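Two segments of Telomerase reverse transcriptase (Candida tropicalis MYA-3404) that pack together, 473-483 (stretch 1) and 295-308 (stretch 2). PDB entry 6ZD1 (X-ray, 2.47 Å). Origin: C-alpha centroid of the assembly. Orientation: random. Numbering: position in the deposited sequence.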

# COMPACT_ATOMS: atom_id res chain seq x y z
N CYS A 473 12.48 -3.88 12.35
CA CYS A 473 13.38 -4.63 11.48
C CYS A 473 14.49 -3.73 10.94
O CYS A 473 15.62 -4.20 10.75
CB CYS A 473 12.58 -5.25 10.34
SG CYS A 473 13.49 -6.38 9.27
N ASP A 474 14.20 -2.45 10.74
CA ASP A 474 15.22 -1.52 10.26
C ASP A 474 16.26 -1.25 11.34
O ASP A 474 17.47 -1.22 11.05
CB ASP A 474 14.56 -0.21 9.81
CG ASP A 474 15.46 0.63 8.93
OD1 ASP A 474 16.59 0.19 8.62
OD2 ASP A 474 15.03 1.74 8.55
N ILE A 475 15.82 -1.05 12.58
CA ILE A 475 16.75 -0.83 13.69
C ILE A 475 17.67 -2.03 13.86
O ILE A 475 18.90 -1.89 13.98
CB ILE A 475 15.99 -0.52 14.99
CG1 ILE A 475 15.31 0.85 14.92
CG2 ILE A 475 16.91 -0.60 16.19
CD1 ILE A 475 14.46 1.15 16.14
N LEU A 476 17.10 -3.23 13.87
CA LEU A 476 17.89 -4.43 14.15
C LEU A 476 18.89 -4.70 13.04
O LEU A 476 20.08 -4.95 13.30
CB LEU A 476 16.97 -5.63 14.36
CG LEU A 476 17.66 -6.96 14.68
CD1 LEU A 476 18.63 -6.81 15.84
CD2 LEU A 476 16.66 -8.06 14.98
N TYR A 477 18.45 -4.66 11.78
CA TYR A 477 19.35 -4.97 10.67
C TYR A 477 20.39 -3.87 10.46
O TYR A 477 21.52 -4.17 10.05
CB TYR A 477 18.56 -5.22 9.39
CG TYR A 477 17.99 -6.63 9.27
CD1 TYR A 477 18.02 -7.52 10.34
CD2 TYR A 477 17.43 -7.07 8.07
CE1 TYR A 477 17.50 -8.80 10.22
CE2 TYR A 477 16.91 -8.35 7.95
CZ TYR A 477 16.95 -9.21 9.02
OH TYR A 477 16.43 -10.48 8.89
N SER A 478 20.05 -2.61 10.74
CA SER A 478 21.07 -1.57 10.71
C SER A 478 22.12 -1.81 11.79
O SER A 478 23.33 -1.69 11.53
CB SER A 478 20.44 -0.19 10.90
OG SER A 478 19.54 0.11 9.84
N THR A 479 21.68 -2.16 13.00
CA THR A 479 22.60 -2.52 14.07
C THR A 479 23.42 -3.75 13.70
O THR A 479 24.63 -3.80 13.96
CB THR A 479 21.83 -2.76 15.36
OG1 THR A 479 21.10 -1.58 15.71
CG2 THR A 479 22.77 -3.13 16.50
N MSE A 480 22.78 -4.75 13.11
CA MSE A 480 23.45 -5.98 12.72
C MSE A 480 24.52 -5.72 11.67
O MSE A 480 25.65 -6.18 11.81
CB MSE A 480 22.43 -6.99 12.18
CG MSE A 480 23.04 -8.30 11.73
SE MSE A 480 21.77 -9.45 10.80
CE MSE A 480 21.39 -8.31 9.26
N VAL A 481 24.16 -4.97 10.62
CA VAL A 481 25.11 -4.68 9.55
C VAL A 481 26.30 -3.91 10.10
O VAL A 481 27.45 -4.15 9.71
CB VAL A 481 24.41 -3.92 8.41
CG1 VAL A 481 25.43 -3.29 7.48
CG2 VAL A 481 23.49 -4.85 7.63
N SER A 482 26.05 -3.00 11.04
CA SER A 482 27.11 -2.11 11.53
C SER A 482 28.10 -2.84 12.43
O SER A 482 29.29 -2.52 12.41
CB SER A 482 26.49 -0.93 12.27
OG SER A 482 27.49 -0.10 12.84
N LYS A 483 27.64 -3.82 13.20
CA LYS A 483 28.51 -4.53 14.12
C LYS A 483 29.16 -5.75 13.49
O LYS A 483 30.24 -6.16 13.92
CB LYS A 483 27.73 -4.98 15.37
CG LYS A 483 27.10 -3.85 16.17
CD LYS A 483 26.52 -4.36 17.49
CE LYS A 483 25.49 -5.46 17.27
NZ LYS A 483 24.92 -5.96 18.55
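Stretch 2 (295-308) LRKSDMGHRSSVNS

Stretch 1 is helical throughout, a segment of a longer helix that begins before Cys 473 and runs on past Lys 483. Stretch 2 is far less regular. Its first four residues, Leu 295 to Ser 298, close a helix whose final turn is marked by the bond from Asp 299 N to Leu 295 O (3.0 Å). Asp 299 then leaves helical phi/psi (-90/146), and the chain bends through Gly 301 into a type I turn from His 302 to Ser 305, where Ser 305 N bonds to His 302 O at 3.1 Å. Beyond the turn the chain continues extended through Val 306, and Ser 308 stands at the N-cap position of the next helix. From Leu 295 to Met 300 the chain advances in the direction of the stretch 1 helix; from Gly 301 to Ser 308 it returns the opposite way, placing Gly 301 against Ser 482, Ser 305 against Ser 478 and Asn 307 near Asp 474. The two backbones come nearest at Ser 482 CA and Gly 301 CA, 3.9 Å apart.

Glycine makes that approach possible: an ideal CB on Gly 301 would point toward the helix and lie 2.3 Å from Ser 482 OG, a clash. In its absence, Ser 482 OG lies 3.6 Å from Gly 301 CA. The serine is also small enough to fit beside the imidazole, its OG 3.3 Å from His 302 CE1, and its OG is 3.2 Å from Asp 299 OD2. The CA-to-CB bond of His 302 points sideways, but the ring comes nearer the helix, with Ser 478 O over one face and Ser 478 CB 3.7 Å from His 302 CD2.

One turn earlier on the helix, Ser 478 points toward stretch 2. Its hydroxyl donates to Asp 474 O (OG to O, 2.7 Å), a common arrangement for serine within a helix, and accepts weak hydrogen bonds from Ser 305 OG (3.4 Å to Ser 478 OG) and Arg 296 NH1 (3.3 Å to Ser 478 OG). The long side chain of Arg 296 leaves its CA sideways, yet its guanidinium reaches the helix. There Arg 296 NH2 forms a salt bridge with Asp 474 OD1 at 3.3 Å, the carboxylate oxygen lying at the guanidinium edge, where the N-H groups point. Arg 296 NH2 also makes a weak bond to Asn 307 OD1 (3.3 Å), linking two distant parts of stretch 2 beside the helix.

Val 481 adds a hydrocarbon surface. Its CG1 packs 3.7 Å from Gly 301 O and 4.1 Å from Ser 304 CB, its branched, compact side chain filling space against the turn.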

# COMPACT_ATOMS: atom_id res chain seq x y z
N LEU A 295 22.14 8.03 13.11
CA LEU A 295 23.17 7.02 12.95
C LEU A 295 23.62 6.86 11.50
O LEU A 295 24.74 6.41 11.27
CB LEU A 295 22.68 5.68 13.48
CG LEU A 295 22.58 5.61 15.00
CD1 LEU A 295 21.95 4.30 15.42
CD2 LEU A 295 23.95 5.78 15.61
N ARG A 296 22.77 7.23 10.54
CA ARG A 296 23.19 7.20 9.15
C ARG A 296 24.35 8.16 8.91
O ARG A 296 25.26 7.87 8.12
CB ARG A 296 22.02 7.54 8.23
CG ARG A 296 20.84 6.58 8.34
CD ARG A 296 21.21 5.20 7.83
NE ARG A 296 20.03 4.40 7.54
CZ ARG A 296 19.45 3.56 8.40
NH1 ARG A 296 19.96 3.41 9.61
NH2 ARG A 296 18.38 2.87 8.03
N LYS A 297 24.34 9.30 9.60
CA LYS A 297 25.41 10.29 9.52
C LYS A 297 26.56 9.97 10.47
O LYS A 297 27.73 10.20 10.11
CB LYS A 297 24.85 11.68 9.83
CG LYS A 297 23.70 12.10 8.91
CD LYS A 297 22.93 13.27 9.50
CE LYS A 297 23.83 14.47 9.76
NZ LYS A 297 23.09 15.59 10.39
N SER A 298 26.27 9.46 11.66
CA SER A 298 27.30 9.24 12.66
C SER A 298 28.19 8.06 12.30
O SER A 298 29.41 8.19 12.15
CB SER A 298 26.67 9.03 14.04
OG SER A 298 25.70 10.02 14.32
N ASP A 299 27.59 6.88 12.18
CA ASP A 299 28.35 5.65 11.96
C ASP A 299 28.55 5.38 10.48
O ASP A 299 27.68 5.67 9.65
CB ASP A 299 27.64 4.47 12.61
CG ASP A 299 28.49 3.79 13.67
OD1 ASP A 299 28.64 4.37 14.76
OD2 ASP A 299 29.01 2.69 13.39
N MSE A 300 29.70 4.79 10.16
CA MSE A 300 29.98 4.37 8.80
C MSE A 300 29.28 3.03 8.55
O MSE A 300 28.96 2.70 7.41
CB MSE A 300 31.49 4.25 8.57
CG MSE A 300 32.27 5.50 8.96
SE MSE A 300 34.08 5.56 8.22
CE MSE A 300 35.12 5.13 9.81
N GLY A 301 29.04 2.29 9.63
CA GLY A 301 28.37 1.00 9.51
C GLY A 301 26.90 1.10 9.17
O GLY A 301 26.31 0.11 8.72
N HIS A 302 26.29 2.27 9.36
CA HIS A 302 24.88 2.46 9.06
C HIS A 302 24.64 3.10 7.70
O HIS A 302 23.51 3.07 7.21
CB HIS A 302 24.20 3.31 10.14
CG HIS A 302 24.09 2.62 11.46
ND1 HIS A 302 25.17 2.38 12.27
CD2 HIS A 302 23.01 2.11 12.11
CE1 HIS A 302 24.77 1.76 13.37
NE2 HIS A 302 23.47 1.59 13.30
N ARG A 303 25.67 3.69 7.09
CA ARG A 303 25.50 4.23 5.75
C ARG A 303 25.23 3.11 4.74
O ARG A 303 24.56 3.35 3.72
CB ARG A 303 26.74 5.03 5.34
CG ARG A 303 26.44 6.14 4.34
CD ARG A 303 27.71 6.86 3.91
NE ARG A 303 28.50 7.33 5.04
CZ ARG A 303 29.61 6.75 5.48
NH1 ARG A 303 30.07 5.66 4.88
NH2 ARG A 303 30.27 7.25 6.52
N SER A 304 25.71 1.90 5.02
CA SER A 304 25.42 0.77 4.15
C SER A 304 23.93 0.43 4.14
O SER A 304 23.45 -0.16 3.16
CB SER A 304 26.24 -0.45 4.59
OG SER A 304 27.63 -0.16 4.58
N SER A 305 23.19 0.80 5.18
CA SER A 305 21.76 0.56 5.22
C SER A 305 21.04 1.64 4.41
O SER A 305 21.07 2.82 4.78
CB SER A 305 21.26 0.53 6.67
OG SER A 305 21.83 -0.55 7.39
N VAL A 306 20.40 1.23 3.32
CA VAL A 306 19.81 2.14 2.35
C VAL A 306 18.30 2.09 2.46
O VAL A 306 17.72 1.02 2.67
CB VAL A 306 20.29 1.79 0.93
CG1 VAL A 306 19.31 2.25 -0.11
CG2 VAL A 306 21.66 2.41 0.67
N ASN A 307 17.65 3.24 2.30
CA ASN A 307 16.23 3.37 2.59
C ASN A 307 15.32 3.18 1.38
O ASN A 307 14.11 3.05 1.56
CB ASN A 307 15.95 4.73 3.23
CG ASN A 307 16.65 4.90 4.56
OD1 ASN A 307 16.87 3.93 5.29
ND2 ASN A 307 17.00 6.14 4.89
N SER A 308 15.85 3.14 0.16
CA SER A 308 14.98 3.05 -1.01
C SER A 308 15.75 2.46 -2.19
O SER A 308 16.98 2.33 -2.15
CB SER A 308 14.41 4.42 -1.37
OG SER A 308 15.43 5.33 -1.75